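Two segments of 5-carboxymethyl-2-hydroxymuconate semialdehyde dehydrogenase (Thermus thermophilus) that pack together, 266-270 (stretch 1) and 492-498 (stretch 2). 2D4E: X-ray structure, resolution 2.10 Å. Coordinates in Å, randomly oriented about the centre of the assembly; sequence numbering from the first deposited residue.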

# COMPACT_ATOMS: atom_id res chain seq x y z
N LYS C 266 1.90 -28.49 4.38
CA LYS C 266 1.98 -27.43 5.36
C LYS C 266 2.69 -26.19 4.83
O LYS C 266 3.56 -26.29 3.96
N ARG C 267 2.30 -25.03 5.34
CA ARG C 267 2.92 -23.77 4.95
C ARG C 267 4.12 -23.59 5.87
O ARG C 267 4.00 -23.68 7.09
N LEU C 268 5.29 -23.32 5.28
CA LEU C 268 6.52 -23.16 6.05
C LEU C 268 7.16 -21.78 5.91
O LEU C 268 7.17 -21.20 4.82
N SER C 269 7.70 -21.28 7.01
CA SER C 269 8.38 -19.98 7.05
C SER C 269 9.76 -20.21 7.66
O SER C 269 10.00 -19.93 8.83
N PRO C 270 10.70 -20.73 6.85
CA PRO C 270 12.05 -21.00 7.33
C PRO C 270 13.09 -19.89 7.29
O PRO C 270 13.25 -19.20 6.29
N LEU C 492 2.27 -10.96 7.94
CA LEU C 492 0.88 -11.27 7.62
C LEU C 492 0.71 -12.25 6.48
O LEU C 492 -0.20 -13.07 6.49
N ASP C 493 1.59 -12.16 5.48
CA ASP C 493 1.50 -13.05 4.33
C ASP C 493 1.64 -14.51 4.68
O ASP C 493 1.20 -15.38 3.92
N PHE C 494 2.25 -14.80 5.82
CA PHE C 494 2.41 -16.18 6.24
C PHE C 494 1.36 -16.61 7.25
O PHE C 494 0.76 -17.67 7.11
N TYR C 495 1.12 -15.77 8.26
CA TYR C 495 0.17 -16.09 9.32
C TYR C 495 -1.32 -15.94 8.99
O TYR C 495 -2.16 -16.38 9.77
N THR C 496 -1.64 -15.32 7.86
CA THR C 496 -3.04 -15.14 7.49
C THR C 496 -3.30 -15.58 6.05
O THR C 496 -2.36 -15.79 5.29
N ASP C 497 -4.57 -15.72 5.70
CA ASP C 497 -4.98 -16.12 4.35
C ASP C 497 -5.73 -14.97 3.69
O ASP C 497 -6.59 -14.34 4.32
N LEU C 498 -5.41 -14.71 2.42
CA LEU C 498 -6.09 -13.67 1.67
C LEU C 498 -7.40 -14.25 1.14
O LEU C 498 -7.50 -15.45 0.87

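Which side chains bring the two stretches together? On the strand, Arg 267 and Ser 269 direct their CA-to-CB bonds toward the other stretch, while that of Leu 268, between them, points away. Across from them, Phe 494 and Asp 497 set out sideways, yet their side-chain ends come nearer. The nearest CA atoms, those of Ser 269 and Phe 494, lie 7.1 Å apart, so side chains fill the gap.

What satisfies the guanidinium of Arg 267? With chi1 and chi2 both t and chi3 m, the side chain extends to where the helix gives way to a strand. NH2 of Arg 267 forms a salt bridge with OD1 of Asp 497, a short 2.5 Å hydrogen bond. NH1 of Arg 267 donates to O of Phe 494 at 3.0 Å, and adds weak bonds to OD1 of Asp 497 (3.0 Å) and to O of Thr 496 (3.3 Å). All three acceptors lie at the guanidinium edge, near its plane, where the N-H groups point. Asp 497, with chi1 m, thus offers one oxygen to both terminal nitrogens.

What does the ring of Phe 494 do? Its t rotamer carries the ring to the strand, where CB of Ser 269 sits over one face, 3.5 Å from CE2 of Phe 494, in a CH-pi contact. CG of Arg 267 also reaches CE2 of Phe 494 at 3.5 Å, so the arginine packs through its aliphatic part while its charged end bonds.

Are the other polar groups satisfied? OG of Ser 269 (chi1 t) is hydrogen-bonded elsewhere in the structure. Within the second stretch, Leu 492 O accepts from both N of Thr 496 at 3.0 Å and OG1 of Thr 496 at 2.6 Å, tying the threonine back to the helix it follows.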

# COMPACT_ATOMS: atom_id res chain seq x y z
CB LYS C 266 2.69 -27.93 6.62
CG LYS C 266 1.96 -29.06 7.31
CD LYS C 266 2.51 -29.31 8.70
CE LYS C 266 1.67 -30.32 9.45
NZ LYS C 266 2.16 -30.44 10.85
CB ARG C 267 1.92 -22.62 5.15
CG ARG C 267 2.39 -21.27 4.63
CD ARG C 267 1.31 -20.21 4.85
NE ARG C 267 -0.01 -20.71 4.46
CZ ARG C 267 -1.15 -20.05 4.62
NH1 ARG C 267 -1.16 -18.84 5.17
NH2 ARG C 267 -2.29 -20.61 4.22
CB LEU C 268 7.52 -24.26 5.62
CG LEU C 268 8.93 -24.32 6.21
CD1 LEU C 268 8.89 -24.42 7.73
CD2 LEU C 268 9.66 -25.53 5.63
CB SER C 269 7.59 -19.00 7.92
OG SER C 269 8.27 -17.77 8.02
CB PRO C 270 12.48 -22.18 6.46
CG PRO C 270 11.91 -21.79 5.13
CD PRO C 270 10.52 -21.25 5.48
CB LEU C 492 0.10 -10.00 7.26
CG LEU C 492 -0.43 -9.10 8.37
CD1 LEU C 492 -1.10 -7.90 7.71
CD2 LEU C 492 -1.44 -9.86 9.23
CB ASP C 493 2.54 -12.65 3.28
CG ASP C 493 2.03 -11.55 2.38
OD1 ASP C 493 1.13 -11.84 1.56
OD2 ASP C 493 2.51 -10.40 2.50
CB PHE C 494 3.81 -16.42 6.83
CG PHE C 494 3.97 -17.77 7.48
CD1 PHE C 494 3.87 -17.91 8.86
CD2 PHE C 494 4.18 -18.90 6.70
CE1 PHE C 494 4.00 -19.17 9.46
CE2 PHE C 494 4.31 -20.17 7.29
CZ PHE C 494 4.22 -20.30 8.68
CB TYR C 495 0.49 -15.29 10.58
CG TYR C 495 1.88 -15.55 11.14
CD1 TYR C 495 2.92 -14.64 10.93
CD2 TYR C 495 2.15 -16.72 11.86
CE1 TYR C 495 4.21 -14.89 11.43
CE2 TYR C 495 3.43 -16.98 12.36
CZ TYR C 495 4.44 -16.07 12.14
OH TYR C 495 5.70 -16.33 12.63
CB THR C 496 -3.48 -13.65 7.63
OG1 THR C 496 -2.83 -12.85 6.64
CG2 THR C 496 -3.14 -13.11 9.01
CB ASP C 497 -5.92 -17.32 4.38
CG ASP C 497 -5.25 -18.60 4.84
OD1 ASP C 497 -4.08 -18.83 4.47
OD2 ASP C 497 -5.91 -19.38 5.56
CB LEU C 498 -5.23 -13.19 0.49
CG LEU C 498 -4.15 -12.15 0.79
CD1 LEU C 498 -3.15 -12.09 -0.36
CD2 LEU C 498 -4.80 -10.78 1.01